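PDB 6BFI: VIN1 from Oscarella pearsei, which binds actin filaments as a vinculin homologue and may play a role in cell-cell adhesion. Local coordinates for residues A[649-654]-A[702-707]; A[656-661]-A[698-703]; A[676-681]-A[694-699]; A[725-730]-A[769-774]; A[758-763]-A[808-813]. All coordinates share one frame; numbering follows the deposited sequence.

Contact 1 of 5, residues A[649-654]-A[702-707]; sequences AEMQEA and MAMMSK
Met704 pushes its thioether chain into the flank of helix 649-659 and sits there as a knob in a hole formed by Glu650, Met651, Glu653 and Ala654. CG stands anti to the carbonyl carbon (chi1 -62°), and further bends at chi2 and chi3 fold the chain against the opposing helix. The close packing is around the sulphur: SD lies 3.6 Å from Ala654 CB and 3.7 Å from the backbone oxygen O of Glu650, an oxygen already bonded by the N-H of Ala654. Met651 starts out pointing away, but its chain bends back, and its CE comes 4.2 Å from Met704 CG. The two helix segments cross nearly at a right angle (86°), with axes 9.5 Å apart at closest, so these two segments meet over a short patch centred on Met704. It joins the short helix 649-659 to helix 690-710 in the C-terminal helical bundle, probably the counterpart of the vinculin tail. An alanine in place of Met704 would probably leave a gap between Ala654 and the aliphatic part of Glu650, with Met651 CE free to shift. Toward solvent the packing thins out. Met704 CE is 4.1 Å from Glu650 CG, whose carboxylate reaches past it to Arg724 and Tyr708. Beyond that, Glu653 and Lys707 cross at about a right angle: Glu653 OE2 rests 3.3 Å from Lys707 CE, while NZ stays too far off for a salt bridge, and the pair probably attracts only loosely.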
# COMPACT_ATOMS: atom_id res chain seq x y z
N ALA A 649 38.26 12.41 1.52
CA ALA A 649 38.10 13.26 2.70
C ALA A 649 36.63 13.59 2.97
O ALA A 649 36.22 13.70 4.13
CB ALA A 649 38.91 14.54 2.54
N GLU A 650 35.84 13.74 1.91
CA GLU A 650 34.42 14.07 2.07
C GLU A 650 33.67 12.94 2.76
O GLU A 650 33.02 13.14 3.80
CB GLU A 650 33.81 14.38 0.70
CG GLU A 650 32.83 15.54 0.69
CD GLU A 650 32.46 15.96 -0.72
OE1 GLU A 650 32.92 15.32 -1.68
OE2 GLU A 650 31.70 16.94 -0.86
N MET A 651 33.76 11.73 2.19
CA MET A 651 33.06 10.59 2.77
C MET A 651 33.66 10.17 4.10
O MET A 651 32.97 9.58 4.93
CB MET A 651 33.06 9.42 1.79
CG MET A 651 32.48 9.76 0.42
SD MET A 651 30.74 10.24 0.48
CE MET A 651 30.85 12.03 0.38
N GLN A 652 34.95 10.46 4.32
CA GLN A 652 35.57 10.17 5.61
C GLN A 652 35.02 11.09 6.69
O GLN A 652 34.67 10.64 7.79
CB GLN A 652 37.09 10.29 5.51
CG GLN A 652 37.80 10.37 6.85
CD GLN A 652 37.72 9.09 7.65
OE1 GLN A 652 37.47 8.01 7.10
NE2 GLN A 652 37.93 9.19 8.95
N GLU A 653 34.94 12.39 6.40
CA GLU A 653 34.33 13.32 7.34
C GLU A 653 32.88 12.96 7.60
O GLU A 653 32.39 13.07 8.73
CB GLU A 653 34.45 14.75 6.83
CG GLU A 653 33.81 15.79 7.74
CD GLU A 653 33.80 17.18 7.13
OE1 GLU A 653 34.48 17.38 6.10
OE2 GLU A 653 33.10 18.06 7.67
N ALA A 654 32.16 12.53 6.56
CA ALA A 654 30.78 12.09 6.75
C ALA A 654 30.71 10.83 7.61
O ALA A 654 29.75 10.66 8.38
CB ALA A 654 30.11 11.86 5.40
N MET A 702 24.32 12.37 2.10
CA MET A 702 23.18 13.13 2.62
C MET A 702 23.56 13.90 3.88
O MET A 702 23.07 15.02 4.09
CB MET A 702 22.01 12.18 2.89
CG MET A 702 20.73 12.89 3.31
SD MET A 702 19.95 13.85 1.98
CE MET A 702 19.36 12.55 0.90
N ALA A 703 24.42 13.32 4.72
CA ALA A 703 24.93 14.06 5.87
C ALA A 703 25.74 15.27 5.43
O ALA A 703 25.62 16.36 6.02
CB ALA A 703 25.77 13.14 6.76
N MET A 704 26.57 15.10 4.40
CA MET A 704 27.29 16.25 3.85
C MET A 704 26.33 17.32 3.36
O MET A 704 26.57 18.52 3.57
CB MET A 704 28.22 15.81 2.73
CG MET A 704 29.30 14.83 3.17
SD MET A 704 30.15 15.39 4.66
CE MET A 704 30.91 16.91 4.08
N MET A 705 25.23 16.92 2.72
CA MET A 705 24.23 17.89 2.30
C MET A 705 23.67 18.64 3.49
O MET A 705 23.53 19.87 3.46
CB MET A 705 23.09 17.22 1.52
CG MET A 705 21.91 18.17 1.30
SD MET A 705 20.50 17.53 0.38
CE MET A 705 21.27 17.18 -1.19
N SER A 706 23.33 17.92 4.56
CA SER A 706 22.86 18.58 5.78
C SER A 706 23.84 19.65 6.23
O SER A 706 23.46 20.80 6.50
CB SER A 706 22.65 17.54 6.89
OG SER A 706 22.35 18.17 8.12
N LYS A 707 25.13 19.29 6.30
CA LYS A 707 26.15 20.26 6.69
C LYS A 707 26.17 21.46 5.75
O LYS A 707 26.38 22.60 6.19
CB LYS A 707 27.52 19.59 6.74
CG LYS A 707 28.68 20.53 7.01
CD LYS A 707 29.97 19.77 7.23
CE LYS A 707 31.16 20.70 7.34
NZ LYS A 707 31.41 21.43 6.07

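Contact 2 of 5, residues A[656-661]-A[698-703]; sequences EMLRAP and MARKMA
The final turn of helix 649-659 lies beside helix 690-710 with Leu658 CA 7.3 Å from Arg700 CA, and the chain leaves the helical path straight afterwards, at Ala660. Leu658 does most of the filling. Its CG stands anti to the carbonyl carbon (chi1 -72°), and its two methyls divide between a pair of alanines one helical turn apart. CD1 goes to the Ala699 end, 3.8 Å from Ala699 O and 4.1 Å from Ala699 CB, while CD2 approaches Ala703 CB at 4.0 Å. The small alanines give the branched side chain a shallow seat close to the opposing backbone. Ala699 O, although covered by the methyl, keeps its partner, since the N-H of Ala703 bonds to it within the helix at 2.9 Å. Met657 works the other flank of Ala703: a bend at chi3 (-50°) puts CE 3.8 Å from Ala703 CB. The same methyl also touches the sulphur of Met704, which joins this contact to the packing around that residue. Phe678 of helix 669-682 also packs against Leu658, next to Ala699. Arg700 lends little more than the start of its chain here; its guanidinium group turns to Glu655 and Gln697. Arg659, nearby, shares that same Glu655 and also reaches Asp682. The chemistry is therefore an apolar contact with ionic pairs at its margin, where one carboxylate serves two arginines and would probably offset the repulsion between their like charges.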
# COMPACT_ATOMS: atom_id res chain seq x y z
N GLU A 656 32.88 10.11 10.08
CA GLU A 656 33.08 10.59 11.44
C GLU A 656 31.84 11.28 11.97
O GLU A 656 31.52 11.16 13.16
CB GLU A 656 34.28 11.54 11.49
CG GLU A 656 35.62 10.84 11.32
CD GLU A 656 36.78 11.72 11.74
OE1 GLU A 656 36.53 12.82 12.27
OE2 GLU A 656 37.94 11.31 11.55
N MET A 657 31.12 12.01 11.11
CA MET A 657 29.88 12.65 11.55
C MET A 657 28.82 11.62 11.91
O MET A 657 28.16 11.73 12.95
CB MET A 657 29.36 13.59 10.47
CG MET A 657 30.16 14.87 10.28
SD MET A 657 29.25 16.10 9.34
CE MET A 657 28.73 15.14 7.92
N LEU A 658 28.64 10.61 11.06
CA LEU A 658 27.58 9.63 11.27
C LEU A 658 27.90 8.63 12.37
O LEU A 658 26.99 7.95 12.85
CB LEU A 658 27.29 8.88 9.97
CG LEU A 658 26.55 9.72 8.91
CD1 LEU A 658 26.25 8.89 7.68
CD2 LEU A 658 25.27 10.30 9.50
N ARG A 659 29.16 8.52 12.78
CA ARG A 659 29.52 7.68 13.92
C ARG A 659 29.72 8.48 15.20
O ARG A 659 29.83 7.88 16.27
CB ARG A 659 30.77 6.86 13.60
CG ARG A 659 30.56 5.90 12.44
CD ARG A 659 31.69 4.91 12.29
NE ARG A 659 31.40 3.96 11.22
CZ ARG A 659 30.66 2.86 11.37
NH1 ARG A 659 30.13 2.57 12.55
NH2 ARG A 659 30.46 2.06 10.34
N ALA A 660 29.79 9.80 15.11
CA ALA A 660 29.77 10.66 16.28
C ALA A 660 28.35 10.75 16.82
O ALA A 660 27.39 10.37 16.15
CB ALA A 660 30.32 12.04 15.91
N PRO A 661 28.18 11.24 18.05
CA PRO A 661 26.83 11.42 18.59
C PRO A 661 25.98 12.31 17.69
O PRO A 661 26.48 13.15 16.95
CB PRO A 661 27.08 12.07 19.95
CG PRO A 661 28.42 11.56 20.36
CD PRO A 661 29.21 11.45 19.09
N MET A 698 25.37 6.77 0.16
CA MET A 698 24.28 7.74 0.03
C MET A 698 24.00 8.42 1.37
O MET A 698 23.70 9.62 1.40
CB MET A 698 23.03 7.05 -0.50
CG MET A 698 21.91 8.00 -0.89
SD MET A 698 20.51 7.15 -1.64
CE MET A 698 21.36 6.12 -2.84
N ALA A 699 24.10 7.68 2.47
CA ALA A 699 23.91 8.28 3.79
C ALA A 699 25.00 9.30 4.08
O ALA A 699 24.72 10.41 4.55
CB ALA A 699 23.89 7.19 4.86
N ARG A 700 26.26 8.95 3.80
CA ARG A 700 27.36 9.89 3.97
C ARG A 700 27.11 11.17 3.18
O ARG A 700 27.20 12.28 3.71
CB ARG A 700 28.68 9.25 3.55
CG ARG A 700 29.04 7.96 4.28
CD ARG A 700 30.35 7.39 3.77
NE ARG A 700 30.64 6.07 4.33
CZ ARG A 700 30.61 4.94 3.64
NH1 ARG A 700 30.30 4.95 2.35
NH2 ARG A 700 30.89 3.79 4.23
N LYS A 701 26.78 11.02 1.89
CA LYS A 701 26.52 12.18 1.05
C LYS A 701 25.37 13.02 1.59
O LYS A 701 25.44 14.25 1.57
CB LYS A 701 26.22 11.72 -0.38
CG LYS A 701 27.40 11.04 -1.08
CD LYS A 701 26.99 10.50 -2.44
CE LYS A 701 28.17 9.93 -3.19
NZ LYS A 701 29.21 10.96 -3.47
N MET A 702 24.32 12.37 2.10
CA MET A 702 23.18 13.13 2.62
C MET A 702 23.56 13.90 3.88
O MET A 702 23.07 15.02 4.09
CB MET A 702 22.01 12.18 2.89
CG MET A 702 20.73 12.89 3.31
SD MET A 702 19.95 13.85 1.98
CE MET A 702 19.36 12.55 0.90
N ALA A 703 24.42 13.32 4.72
CA ALA A 703 24.93 14.06 5.87
C ALA A 703 25.74 15.27 5.43
O ALA A 703 25.62 16.36 6.02
CB ALA A 703 25.77 13.14 6.76

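Contact 3 of 5, residues A[676-681]-A[694-699]; sequences SVFREA and LVKQMA
Val677 and Val695 meet methyl to methyl, CG1 to CG1 at 3.5 Å, their side chains crossing at about a right angle. In both valines CG1 stands anti to the backbone N, and each of these methyls enters a hollow on the opposite helix. Val677 CG1 goes between Val695 and the small Ala699, one turn on, where the CB of Ala699 is 4.1 Å away. Val695 CG1 in turn fits between Val677 and Ala681, 3.9 Å from Ala681 CB. Because alanines supply the low ground, the backbones come close: the CA atoms of Phe678 and Ala699 are 5.4 Å apart, and Ala699 CB presses on Phe678 CB at 3.6 Å. This is the packing of an antiparallel helical hairpin, helices 669-682 and 690-710 following one another in the chain, with segment axes 8.6 Å apart at closest and directed at 155° to each other. The hairpin fits into the C-terminal bundle, where Met804 and Ile811 of helix 786-817 cover Val677 and Val695 respectively. Away from the valines stands the bulk of Phe678, its CG anti to the backbone N (chi1 180°). The ring turns its edge to Ala699 CB, and the extended chain of Lys696 slants past it, with CG 3.9 Å from Phe678 CD1. Further along, Lys696 CE passes 4.0 Å from Ala681 O on the way to a salt bridge between its NZ and Asp682. Glu655 and Arg659 of helix 649-659 also touch the phenylalanine.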
# COMPACT_ATOMS: atom_id res chain seq x y z
N SER A 676 19.62 7.50 10.37
CA SER A 676 18.76 6.33 10.42
C SER A 676 19.06 5.39 9.26
O SER A 676 19.06 4.16 9.44
CB SER A 676 17.29 6.75 10.40
OG SER A 676 16.93 7.31 9.15
N VAL A 677 19.32 5.94 8.07
CA VAL A 677 19.67 5.08 6.94
C VAL A 677 21.02 4.41 7.17
O VAL A 677 21.16 3.18 7.04
CB VAL A 677 19.66 5.89 5.63
CG1 VAL A 677 20.35 5.12 4.53
CG2 VAL A 677 18.24 6.21 5.24
N PHE A 678 22.04 5.20 7.52
CA PHE A 678 23.36 4.66 7.78
C PHE A 678 23.32 3.59 8.85
O PHE A 678 24.03 2.57 8.76
CB PHE A 678 24.32 5.78 8.17
CG PHE A 678 25.72 5.31 8.47
CD1 PHE A 678 26.65 5.18 7.45
CD2 PHE A 678 26.11 5.01 9.76
CE1 PHE A 678 27.94 4.75 7.71
CE2 PHE A 678 27.39 4.58 10.03
CZ PHE A 678 28.31 4.45 9.01
N ARG A 679 22.50 3.78 9.88
CA ARG A 679 22.40 2.80 10.95
C ARG A 679 21.65 1.56 10.49
O ARG A 679 21.96 0.45 10.94
CB ARG A 679 21.73 3.42 12.17
CG ARG A 679 21.98 2.67 13.46
CD ARG A 679 21.77 3.58 14.66
NE ARG A 679 22.65 4.75 14.62
CZ ARG A 679 22.25 5.97 14.30
NH1 ARG A 679 20.99 6.20 13.98
NH2 ARG A 679 23.12 6.98 14.29
N GLU A 680 20.66 1.72 9.61
CA GLU A 680 19.97 0.55 9.07
C GLU A 680 20.92 -0.30 8.24
O GLU A 680 20.91 -1.54 8.36
CB GLU A 680 18.77 0.99 8.22
CG GLU A 680 17.99 -0.15 7.59
CD GLU A 680 17.25 -0.99 8.62
OE1 GLU A 680 16.92 -0.45 9.69
OE2 GLU A 680 17.00 -2.18 8.34
N ALA A 681 21.76 0.33 7.42
CA ALA A 681 22.69 -0.43 6.59
C ALA A 681 23.95 -0.86 7.33
O ALA A 681 24.66 -1.75 6.84
CB ALA A 681 23.08 0.40 5.36
N LEU A 694 26.27 1.09 -1.61
CA LEU A 694 25.60 2.24 -2.20
C LEU A 694 24.79 3.00 -1.16
O LEU A 694 24.77 4.24 -1.16
CB LEU A 694 24.70 1.81 -3.35
CG LEU A 694 25.31 1.00 -4.50
CD1 LEU A 694 24.31 0.85 -5.64
CD2 LEU A 694 26.61 1.63 -4.99
N VAL A 695 24.12 2.28 -0.26
CA VAL A 695 23.26 2.93 0.72
C VAL A 695 24.09 3.68 1.75
O VAL A 695 23.75 4.81 2.14
CB VAL A 695 22.32 1.91 1.37
CG1 VAL A 695 21.59 2.54 2.51
CG2 VAL A 695 21.33 1.38 0.34
N LYS A 696 25.18 3.08 2.22
CA LYS A 696 26.06 3.77 3.17
C LYS A 696 26.65 5.03 2.54
O LYS A 696 26.65 6.10 3.15
CB LYS A 696 27.17 2.83 3.64
CG LYS A 696 26.88 2.14 4.96
CD LYS A 696 28.04 1.25 5.37
CE LYS A 696 27.84 0.68 6.76
NZ LYS A 696 28.96 -0.23 7.16
N GLN A 697 27.15 4.91 1.30
CA GLN A 697 27.67 6.08 0.60
C GLN A 697 26.60 7.16 0.47
O GLN A 697 26.89 8.35 0.67
CB GLN A 697 28.19 5.66 -0.78
CG GLN A 697 28.88 6.77 -1.56
CD GLN A 697 30.35 6.93 -1.19
OE1 GLN A 697 30.76 6.61 -0.07
NE2 GLN A 697 31.14 7.41 -2.14
N MET A 698 25.37 6.77 0.16
CA MET A 698 24.28 7.74 0.03
C MET A 698 24.00 8.42 1.37
O MET A 698 23.70 9.62 1.40
CB MET A 698 23.03 7.05 -0.50
CG MET A 698 21.91 8.00 -0.89
SD MET A 698 20.51 7.15 -1.64
CE MET A 698 21.36 6.12 -2.84
N ALA A 699 24.10 7.68 2.47
CA ALA A 699 23.91 8.28 3.79
C ALA A 699 25.00 9.30 4.08
O ALA A 699 24.72 10.41 4.55
CB ALA A 699 23.89 7.19 4.86

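Contact 4 of 5, residues A[725-730]-A[769-774]; sequences MAKEIA and QLKILA
Ala726 and Ala774 touch through their CB atoms at 3.5 Å, the closest approach between the two segments. Next to them Lys771 packs its methylenes against helix 718-745. Lys771 CG stands anti to the carbonyl carbon (chi1 -67°), and CD, the next atom out, lies 3.7 Å from Ala730 CB; a bend at chi3 then turns CE. Lys771 CG is also 4.0 Å from Ala726 O, an oxygen that the N-H of Ala730 already bonds. Lys727 crosses this chain at about a right angle, its CG 4.1 Å from Lys771 CD. On the inner side Ile729 CG2 meets Leu770 CD2 at 3.7 Å, again with the side chains roughly perpendicular. The segments run almost exactly antiparallel (178°), and the small alanines suit their 8.9 Å axis separation. An alanine in place of Lys771 would probably uncover Ala730 CB and open a gap beside Lys727. In the next shell, Leu803 of helix 786-817 backs Ile729, Asn799 of the same helix touches Leu770, and Met705 of helix 690-710 lies against Ala726. Lys727 also packs on Gln19 and Leu26 of helix 8-32, which brings the N-terminal part of the chain up to this side of the bundle. Two lysines thus contribute as hydrocarbon, their methylenes extending the apolar seam at its edge.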
# COMPACT_ATOMS: atom_id res chain seq x y z
N MET A 725 26.48 18.12 -4.25
CA MET A 725 26.11 17.01 -3.37
C MET A 725 24.74 16.45 -3.73
O MET A 725 24.53 15.23 -3.72
CB MET A 725 26.15 17.46 -1.92
CG MET A 725 25.98 16.32 -0.93
SD MET A 725 27.17 15.00 -1.23
CE MET A 725 28.71 15.86 -0.94
N ALA A 726 23.79 17.33 -4.06
CA ALA A 726 22.47 16.87 -4.49
C ALA A 726 22.56 16.04 -5.76
O ALA A 726 21.91 15.00 -5.87
CB ALA A 726 21.53 18.06 -4.69
N LYS A 727 23.37 16.49 -6.72
CA LYS A 727 23.51 15.72 -7.96
C LYS A 727 24.17 14.37 -7.69
O LYS A 727 23.78 13.35 -8.29
CB LYS A 727 24.31 16.52 -8.98
CG LYS A 727 23.63 17.82 -9.41
CD LYS A 727 24.15 18.32 -10.75
CE LYS A 727 24.94 19.61 -10.59
NZ LYS A 727 25.46 20.08 -11.91
N GLU A 728 25.16 14.33 -6.79
CA GLU A 728 25.79 13.06 -6.45
C GLU A 728 24.81 12.11 -5.78
O GLU A 728 24.80 10.90 -6.07
CB GLU A 728 27.01 13.30 -5.56
CG GLU A 728 28.29 13.60 -6.35
CD GLU A 728 29.37 14.25 -5.50
OE1 GLU A 728 30.08 15.12 -6.03
OE2 GLU A 728 29.50 13.89 -4.31
N ILE A 729 23.96 12.63 -4.89
CA ILE A 729 22.94 11.80 -4.26
C ILE A 729 21.96 11.29 -5.31
O ILE A 729 21.47 10.16 -5.23
CB ILE A 729 22.23 12.57 -3.14
CG1 ILE A 729 23.20 12.89 -2.01
CG2 ILE A 729 21.05 11.78 -2.60
CD1 ILE A 729 22.59 13.70 -0.89
N ALA A 730 21.65 12.12 -6.31
CA ALA A 730 20.73 11.70 -7.36
C ALA A 730 21.32 10.55 -8.17
O ALA A 730 20.64 9.56 -8.46
CB ALA A 730 20.39 12.88 -8.27
N GLN A 769 13.21 16.06 -7.86
CA GLN A 769 12.79 17.11 -6.94
C GLN A 769 13.91 17.49 -5.98
O GLN A 769 14.01 18.65 -5.58
CB GLN A 769 11.56 16.66 -6.15
CG GLN A 769 10.33 16.43 -7.01
CD GLN A 769 9.12 16.00 -6.20
OE1 GLN A 769 9.12 16.09 -4.97
NE2 GLN A 769 8.09 15.52 -6.88
N LEU A 770 14.77 16.54 -5.62
CA LEU A 770 15.89 16.83 -4.74
C LEU A 770 16.86 17.81 -5.39
O LEU A 770 17.28 18.79 -4.78
CB LEU A 770 16.61 15.54 -4.34
CG LEU A 770 17.85 15.72 -3.46
CD1 LEU A 770 17.48 16.24 -2.08
CD2 LEU A 770 18.63 14.42 -3.35
N LYS A 771 17.23 17.54 -6.65
CA LYS A 771 18.15 18.44 -7.34
C LYS A 771 17.53 19.82 -7.52
O LYS A 771 18.20 20.84 -7.29
CB LYS A 771 18.56 17.85 -8.68
CG LYS A 771 19.40 16.59 -8.56
CD LYS A 771 19.91 16.13 -9.91
CE LYS A 771 18.77 15.76 -10.84
NZ LYS A 771 19.27 15.30 -12.16
N ILE A 772 16.26 19.88 -7.92
CA ILE A 772 15.61 21.17 -8.11
C ILE A 772 15.56 21.95 -6.80
O ILE A 772 15.92 23.13 -6.74
CB ILE A 772 14.20 20.99 -8.71
CG1 ILE A 772 14.30 20.38 -10.11
CG2 ILE A 772 13.46 22.31 -8.75
CD1 ILE A 772 12.96 20.10 -10.75
N LEU A 773 15.12 21.29 -5.72
CA LEU A 773 14.92 21.99 -4.45
C LEU A 773 16.25 22.39 -3.82
O LEU A 773 16.32 23.43 -3.15
CB LEU A 773 14.12 21.11 -3.49
CG LEU A 773 12.67 20.85 -3.91
CD1 LEU A 773 12.01 19.82 -2.99
CD2 LEU A 773 11.87 22.14 -3.93
N ALA A 774 17.30 21.59 -4.01
CA ALA A 774 18.62 21.99 -3.54
C ALA A 774 19.15 23.17 -4.34
O ALA A 774 19.81 24.06 -3.78
CB ALA A 774 19.59 20.81 -3.63

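Contact 5 of 5, residues A[758-763]-A[808-813]; sequences QLLDRI and KDVIRA
The backbone oxygen O of Asp809 accepts the N-H of Ala813 at 2.9 Å, and Leu759 lowers a methyl onto this same oxygen, CD1 to O at 3.3 Å. Leu759 holds its CG anti to the carbonyl carbon (chi1 -58°). Its CD1 then lies across one turn of helix 786-817, 3.6 Å from Asp809 CB and 3.8 Å from Ala813 CB. Val810 is the other focus. Its CG2, anti to the carbonyl carbon, is approached by three residues in succession: Leu759 through CB at 3.7 Å, Leu760 through CD2 at 3.9 Å, and Ile763 more distantly through CD1 at 4.3 Å. Leu760 crosses the valine at about a right angle and also brushes its CG1. A type I turn from Leu760 to Ile763, with a weak bond from the N-H of Ile763 to Leu760 O, brings Ile763 round toward the same valine. Outside this apolar patch Arg762 and Asp809 bear opposite charges, too far apart to bond but probably mildly attractive. Helix 718-745 adds Ala740 against Leu760, and Ala733 and Leu737 against Ile763. The arrangement is that of an all-helical bundle in which a turn between two successive helices, 750-760 and 763-778, packs on the long helix 786-817, consistent with the tail bundle of the vinculin family.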
# COMPACT_ATOMS: atom_id res chain seq x y z
N GLN A 758 7.21 -1.24 -5.63
CA GLN A 758 6.42 -0.10 -5.17
C GLN A 758 7.32 0.98 -4.58
O GLN A 758 7.05 2.18 -4.74
CB GLN A 758 5.39 -0.55 -4.13
CG GLN A 758 4.24 -1.35 -4.70
CD GLN A 758 3.24 -1.75 -3.63
OE1 GLN A 758 3.43 -1.48 -2.45
NE2 GLN A 758 2.16 -2.40 -4.05
N LEU A 759 8.39 0.58 -3.89
CA LEU A 759 9.32 1.55 -3.33
C LEU A 759 10.26 2.11 -4.39
O LEU A 759 10.58 3.31 -4.36
CB LEU A 759 10.12 0.91 -2.19
CG LEU A 759 9.29 0.33 -1.05
CD1 LEU A 759 10.18 -0.44 -0.08
CD2 LEU A 759 8.52 1.43 -0.33
N LEU A 760 10.70 1.28 -5.33
CA LEU A 760 11.60 1.76 -6.37
C LEU A 760 10.94 2.72 -7.34
O LEU A 760 11.64 3.54 -7.95
CB LEU A 760 12.19 0.59 -7.15
CG LEU A 760 13.25 -0.29 -6.48
CD1 LEU A 760 14.03 -1.05 -7.54
CD2 LEU A 760 14.19 0.54 -5.62
N ASP A 761 9.62 2.66 -7.51
CA ASP A 761 8.98 3.42 -8.58
C ASP A 761 8.91 4.92 -8.29
O ASP A 761 8.76 5.70 -9.23
CB ASP A 761 7.57 2.88 -8.84
CG ASP A 761 7.58 1.62 -9.68
OD1 ASP A 761 8.52 1.46 -10.50
OD2 ASP A 761 6.66 0.78 -9.53
N ARG A 762 9.01 5.34 -7.03
CA ARG A 762 8.93 6.76 -6.70
C ARG A 762 10.29 7.40 -6.46
O ARG A 762 10.35 8.62 -6.25
CB ARG A 762 8.02 6.97 -5.48
CG ARG A 762 8.46 6.28 -4.20
CD ARG A 762 7.43 6.51 -3.10
NE ARG A 762 7.89 6.10 -1.78
CZ ARG A 762 7.56 4.96 -1.18
NH1 ARG A 762 6.75 4.10 -1.79
NH2 ARG A 762 8.04 4.68 0.02
N ILE A 763 11.38 6.63 -6.52
CA ILE A 763 12.71 7.20 -6.29
C ILE A 763 13.10 8.25 -7.34
O ILE A 763 13.58 9.32 -6.95
CB ILE A 763 13.76 6.08 -6.17
CG1 ILE A 763 13.50 5.24 -4.91
CG2 ILE A 763 15.17 6.65 -6.14
CD1 ILE A 763 14.55 4.19 -4.66
N LYS A 808 15.72 3.35 3.12
CA LYS A 808 15.71 2.39 4.22
C LYS A 808 14.73 1.25 3.96
O LYS A 808 15.09 0.06 4.04
CB LYS A 808 15.38 3.12 5.52
CG LYS A 808 15.02 2.26 6.70
CD LYS A 808 14.77 3.14 7.92
CE LYS A 808 14.24 2.34 9.09
NZ LYS A 808 14.06 3.20 10.30
N ASP A 809 13.48 1.60 3.62
CA ASP A 809 12.51 0.57 3.28
C ASP A 809 12.96 -0.26 2.08
O ASP A 809 12.57 -1.42 1.94
CB ASP A 809 11.15 1.20 3.01
CG ASP A 809 10.52 1.77 4.27
OD1 ASP A 809 10.68 1.16 5.35
OD2 ASP A 809 9.86 2.84 4.18
N VAL A 810 13.80 0.32 1.21
CA VAL A 810 14.35 -0.45 0.09
C VAL A 810 15.40 -1.43 0.59
O VAL A 810 15.54 -2.53 0.04
CB VAL A 810 14.91 0.50 -0.98
CG1 VAL A 810 15.86 -0.23 -1.92
CG2 VAL A 810 13.78 1.12 -1.78
N ILE A 811 16.16 -1.07 1.64
CA ILE A 811 17.06 -2.04 2.26
C ILE A 811 16.27 -3.25 2.74
O ILE A 811 16.54 -4.39 2.36
CB ILE A 811 17.84 -1.40 3.42
CG1 ILE A 811 18.61 -0.17 2.96
CG2 ILE A 811 18.79 -2.41 4.05
CD1 ILE A 811 19.24 0.57 4.12
N ARG A 812 15.26 -3.00 3.59
CA ARG A 812 14.51 -4.12 4.15
C ARG A 812 13.80 -4.92 3.07
O ARG A 812 13.82 -6.16 3.09
CB ARG A 812 13.52 -3.61 5.20
CG ARG A 812 14.19 -2.94 6.39
CD ARG A 812 13.17 -2.50 7.43
NE ARG A 812 13.80 -1.77 8.52
CZ ARG A 812 13.15 -1.27 9.56
NH1 ARG A 812 11.84 -1.43 9.66
NH2 ARG A 812 13.81 -0.61 10.50
N ALA A 813 13.17 -4.24 2.11
CA ALA A 813 12.46 -4.94 1.05
C ALA A 813 13.40 -5.73 0.15
O ALA A 813 13.01 -6.77 -0.40
CB ALA A 813 11.64 -3.95 0.22

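Overall arrangement
All five contacts belong to the C-terminal helices. Contacts 1, 2 and 3 step back along helix 690-710 toward its N-terminal end: the first two join it to helix 649-659, with centres about 6 Å apart, and contact 3, its centre about 8 Å from that of contact 2, joins it to helix 669-682. Contact 4 joins the next helix, 718-745, to helix 763-778 and is linked to contact 2 by the salt bridge between Lys701 and Glu728. Contact 5 joins helices 750-760 and 786-817; Glu680 and Arg812 tie it to contact 3, centres about 13 Å apart, and its segments alternate with those of contact 4. Together they join neighbouring and more distant helices into one bundle, probably the actin-binding tail as in vinculin.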